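Long-range contact in Udp-n-acetylglucosamine pyrophosphorylase (Trypanosoma brucei, PDB 4BQH), which probably catalyses the transfer of a uridylyl group from UTP to N-acetyl-alpha-D-glucosamine 1-phosphate, giving UDP-N-acetyl-alpha-D-glucosamine and diphosphate: residues A[147-158]-A[280-291]. Sequence-based numbering, arbitrary orientation.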
# COMPACT_ATOMS: atom_id res chain seq x y z
N LEU A 147 4.61 -13.10 1.42
CA LEU A 147 3.73 -12.02 1.03
C LEU A 147 4.14 -11.43 -0.34
O LEU A 147 3.26 -11.21 -1.17
CB LEU A 147 3.65 -10.96 2.13
CG LEU A 147 3.05 -11.46 3.46
CD1 LEU A 147 3.23 -10.34 4.48
CD2 LEU A 147 1.58 -11.83 3.32
N PHE A 148 5.43 -11.23 -0.59
CA PHE A 148 5.88 -10.76 -1.92
C PHE A 148 5.39 -11.71 -3.03
O PHE A 148 4.86 -11.26 -4.02
CB PHE A 148 7.40 -10.62 -2.03
CG PHE A 148 7.95 -9.32 -1.49
CD1 PHE A 148 7.38 -8.10 -1.84
CD2 PHE A 148 9.12 -9.31 -0.72
CE1 PHE A 148 7.93 -6.89 -1.37
CE2 PHE A 148 9.68 -8.10 -0.25
CZ PHE A 148 9.07 -6.89 -0.57
N MET A 149 5.56 -13.01 -2.82
CA MET A 149 5.21 -13.97 -3.86
C MET A 149 3.74 -13.90 -4.21
O MET A 149 3.39 -13.89 -5.38
CB MET A 149 5.58 -15.39 -3.42
CG MET A 149 5.23 -16.44 -4.46
SD MET A 149 6.16 -17.92 -4.03
CE MET A 149 5.72 -18.97 -5.41
N MET A 150 2.87 -13.81 -3.19
CA MET A 150 1.43 -13.76 -3.45
C MET A 150 1.03 -12.45 -4.16
O MET A 150 0.16 -12.48 -5.03
CB MET A 150 0.61 -14.01 -2.18
CG MET A 150 0.60 -15.49 -1.77
SD MET A 150 -0.28 -15.85 -0.24
CE MET A 150 0.76 -14.98 0.92
N HIS A 151 1.66 -11.34 -3.81
CA HIS A 151 1.44 -10.09 -4.56
C HIS A 151 1.77 -10.23 -6.02
O HIS A 151 0.98 -9.82 -6.87
CB HIS A 151 2.21 -8.90 -3.97
CG HIS A 151 1.37 -8.01 -3.08
ND1 HIS A 151 0.88 -8.44 -1.90
CD2 HIS A 151 0.98 -6.69 -3.21
CE1 HIS A 151 0.17 -7.43 -1.30
NE2 HIS A 151 0.22 -6.36 -2.10
N CYS A 152 2.91 -10.84 -6.33
CA CYS A 152 3.34 -10.99 -7.72
C CYS A 152 2.45 -11.94 -8.50
O CYS A 152 2.19 -11.73 -9.69
CB CYS A 152 4.81 -11.43 -7.79
SG CYS A 152 5.96 -10.20 -7.13
N GLU A 153 1.96 -12.99 -7.84
CA GLU A 153 1.06 -13.91 -8.49
C GLU A 153 -0.28 -13.26 -8.77
O GLU A 153 -0.90 -13.55 -9.79
CB GLU A 153 0.90 -15.17 -7.64
CG GLU A 153 2.12 -16.05 -7.74
CD GLU A 153 1.99 -17.35 -6.95
OE1 GLU A 153 0.94 -17.61 -6.34
OE2 GLU A 153 2.98 -18.12 -6.97
N LYS A 154 -0.74 -12.36 -7.89
CA LYS A 154 -1.96 -11.62 -8.18
C LYS A 154 -1.78 -10.77 -9.45
O LYS A 154 -2.66 -10.72 -10.29
CB LYS A 154 -2.39 -10.76 -6.99
CG LYS A 154 -2.92 -11.58 -5.81
CD LYS A 154 -3.12 -10.73 -4.55
CE LYS A 154 -3.81 -11.52 -3.44
NZ LYS A 154 -3.94 -10.69 -2.19
N ILE A 155 -0.61 -10.15 -9.59
CA ILE A 155 -0.36 -9.33 -10.79
C ILE A 155 -0.39 -10.23 -12.01
O ILE A 155 -1.04 -9.90 -13.02
CB ILE A 155 1.00 -8.63 -10.71
CG1 ILE A 155 0.93 -7.53 -9.65
CG2 ILE A 155 1.43 -8.08 -12.08
CD1 ILE A 155 2.24 -6.83 -9.38
N ARG A 156 0.32 -11.35 -11.93
CA ARG A 156 0.34 -12.30 -13.08
C ARG A 156 -1.06 -12.74 -13.49
O ARG A 156 -1.39 -12.83 -14.69
CB ARG A 156 1.23 -13.50 -12.76
CG ARG A 156 2.72 -13.16 -12.84
CD ARG A 156 3.59 -14.19 -12.14
NE ARG A 156 3.44 -15.47 -12.82
CZ ARG A 156 3.70 -16.65 -12.27
NH1 ARG A 156 4.18 -16.72 -11.02
NH2 ARG A 156 3.49 -17.74 -12.97
N ARG A 157 -1.89 -13.06 -12.51
CA ARG A 157 -3.26 -13.47 -12.81
C ARG A 157 -4.11 -12.35 -13.45
O ARG A 157 -4.82 -12.59 -14.44
CB ARG A 157 -3.93 -14.06 -11.57
CG ARG A 157 -5.32 -14.62 -11.82
CD ARG A 157 -5.31 -15.78 -12.81
NE ARG A 157 -6.70 -16.17 -13.00
CZ ARG A 157 -7.25 -16.55 -14.14
NH1 ARG A 157 -6.52 -16.62 -15.25
NH2 ARG A 157 -8.53 -16.87 -14.14
N ARG A 158 -4.04 -11.15 -12.89
CA ARG A 158 -4.75 -10.00 -13.45
C ARG A 158 -4.28 -9.73 -14.92
O ARG A 158 -5.08 -9.40 -15.80
CB ARG A 158 -4.58 -8.75 -12.57
CG ARG A 158 -5.36 -8.78 -11.23
CD ARG A 158 -6.88 -8.71 -11.39
NE ARG A 158 -7.51 -8.62 -10.06
CZ ARG A 158 -8.80 -8.79 -9.81
NH1 ARG A 158 -9.65 -9.08 -10.78
NH2 ARG A 158 -9.27 -8.64 -8.56
N ASN A 280 0.08 -1.48 1.15
CA ASN A 280 1.10 -2.00 2.04
C ASN A 280 1.26 -3.52 1.85
O ASN A 280 0.26 -4.24 1.73
CB ASN A 280 0.69 -1.72 3.48
CG ASN A 280 1.85 -1.84 4.46
OD1 ASN A 280 2.53 -2.88 4.57
ND2 ASN A 280 2.08 -0.76 5.20
N ILE A 281 2.51 -3.99 1.85
CA ILE A 281 2.80 -5.41 1.72
C ILE A 281 2.18 -6.23 2.86
O ILE A 281 2.02 -7.43 2.71
CB ILE A 281 4.33 -5.69 1.60
CG1 ILE A 281 4.62 -7.14 1.10
CG2 ILE A 281 5.03 -5.44 2.91
CD1 ILE A 281 3.79 -7.66 -0.05
N ASP A 282 1.82 -5.57 3.97
CA ASP A 282 1.20 -6.29 5.11
C ASP A 282 -0.23 -6.80 4.90
O ASP A 282 -0.75 -7.56 5.72
CB ASP A 282 1.30 -5.47 6.42
CG ASP A 282 0.31 -4.30 6.50
OD1 ASP A 282 -0.59 -4.12 5.65
OD2 ASP A 282 0.45 -3.50 7.48
N ASN A 283 -0.87 -6.39 3.81
CA ASN A 283 -2.27 -6.70 3.62
C ASN A 283 -2.42 -8.00 2.86
O ASN A 283 -2.27 -8.03 1.64
CB ASN A 283 -2.97 -5.57 2.87
CG ASN A 283 -4.45 -5.80 2.75
OD1 ASN A 283 -4.99 -6.77 3.28
ND2 ASN A 283 -5.13 -4.92 2.04
N LEU A 284 -2.71 -9.08 3.59
CA LEU A 284 -2.82 -10.38 2.94
C LEU A 284 -3.95 -10.42 1.92
O LEU A 284 -3.90 -11.20 0.96
CB LEU A 284 -3.07 -11.48 3.98
CG LEU A 284 -3.06 -12.93 3.46
CD1 LEU A 284 -1.70 -13.34 2.91
CD2 LEU A 284 -3.49 -13.89 4.57
N LEU A 285 -4.99 -9.61 2.15
CA LEU A 285 -6.17 -9.62 1.29
C LEU A 285 -6.14 -8.57 0.17
O LEU A 285 -7.17 -8.31 -0.46
CB LEU A 285 -7.43 -9.44 2.12
CG LEU A 285 -8.03 -10.65 2.87
CD1 LEU A 285 -7.02 -11.60 3.51
CD2 LEU A 285 -8.99 -10.06 3.89
N ALA A 286 -4.97 -8.01 -0.11
CA ALA A 286 -4.87 -6.86 -1.01
C ALA A 286 -5.40 -7.22 -2.40
O ALA A 286 -5.03 -8.26 -2.97
CB ALA A 286 -3.43 -6.39 -1.10
N ASN A 287 -6.31 -6.38 -2.90
CA ASN A 287 -6.87 -6.61 -4.21
C ASN A 287 -5.95 -5.88 -5.20
O ASN A 287 -6.16 -4.72 -5.56
CB ASN A 287 -8.31 -6.11 -4.25
CG ASN A 287 -9.04 -6.55 -5.50
OD1 ASN A 287 -8.43 -7.07 -6.43
ND2 ASN A 287 -10.33 -6.33 -5.53
N VAL A 288 -4.91 -6.60 -5.60
CA VAL A 288 -3.79 -6.04 -6.37
C VAL A 288 -4.17 -5.87 -7.85
O VAL A 288 -4.66 -6.81 -8.48
CB VAL A 288 -2.55 -6.96 -6.25
CG1 VAL A 288 -1.40 -6.44 -7.09
CG2 VAL A 288 -2.14 -7.07 -4.79
N ALA A 289 -3.91 -4.67 -8.39
CA ALA A 289 -4.36 -4.30 -9.75
C ALA A 289 -5.87 -4.53 -9.92
O ALA A 289 -6.32 -5.20 -10.84
CB ALA A 289 -3.54 -5.02 -10.82
N ASP A 290 -6.65 -4.00 -8.98
CA ASP A 290 -8.10 -4.22 -8.95
C ASP A 290 -8.73 -3.49 -10.14
O ASP A 290 -8.73 -2.26 -10.15
CB ASP A 290 -8.64 -3.63 -7.64
CG ASP A 290 -10.13 -3.69 -7.51
OD1 ASP A 290 -10.84 -4.14 -8.42
OD2 ASP A 290 -10.62 -3.29 -6.42
N PRO A 291 -9.28 -4.24 -11.13
CA PRO A 291 -9.84 -3.59 -12.31
C PRO A 291 -11.11 -2.77 -12.02
O PRO A 291 -11.40 -1.83 -12.77
CB PRO A 291 -10.16 -4.78 -13.24
CG PRO A 291 -10.48 -5.90 -12.28
CD PRO A 291 -9.45 -5.71 -11.18
O HOH W 1 -0.98 -4.11 -0.82
O HOH W 2 -2.02 -12.34 -0.72
O HOH W 3 -5.95 -8.96 -7.58
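His151 is clasped between Ile281 and Val288 where residues 147-158 of helix 147-166, in the GT-A-like, Rossmann-type alpha/beta core, pack along the loop that leaves strand 275-280. Ile281 CD1 lies over one face of the imidazole, 3.8 Å from the ring centroid, and Val288 CG2 sits over the opposite face, a CH-pi contact on each side. At the ring edge, water 1 lies in the imidazole plane and joins NE2 to the backbone O of Asn280, at the close of the strand. Two consecutive type I turns, Asn280 to Asn283 and Asn283 to Ala286, carry the loop past the helix; each starts with an asparagine whose OD1 also makes an Asx turn, and Asn283 OD1 accepts a further hydrogen bond from the backbone N of Gly435. Toward the start of the helix, Leu147 CD2 and Met150 CE both meet Leu284 CD1; the Leu284 side chain also touches Ala451 and Val452 of helix 448-471.

Lys154 can be followed outward: CB rests against Val288 CB at 3.9 Å, CD passes Val288 CG2 and the carbonyl O of Ala286, and CE stays beside that oxygen. The chain is extended beyond CG, which carries NZ across to the loop carbonyls. NZ donates to Ala286 O at 2.8 Å, in the carbonyl plane on a lone pair, and more weakly to Leu284 O; water 2 bridges NZ and Leu284 O as well.

One turn on, Arg158 bends at chi2 (-68°), bringing its guanidinium over Pro291, whose CD lies 3.3 Å above the centre of the plane. NH1 is hydrogen-bonded to Tyr106 OH, and water 3 links NE to Val288 O. NH2 hydrogen-bonds to Asn287 OD1 at 2.8 Å, on a lone pair in the amide plane. The bond is bent, with an N-H...O angle of 140°, and OD1 is tilted out of the guanidinium plane.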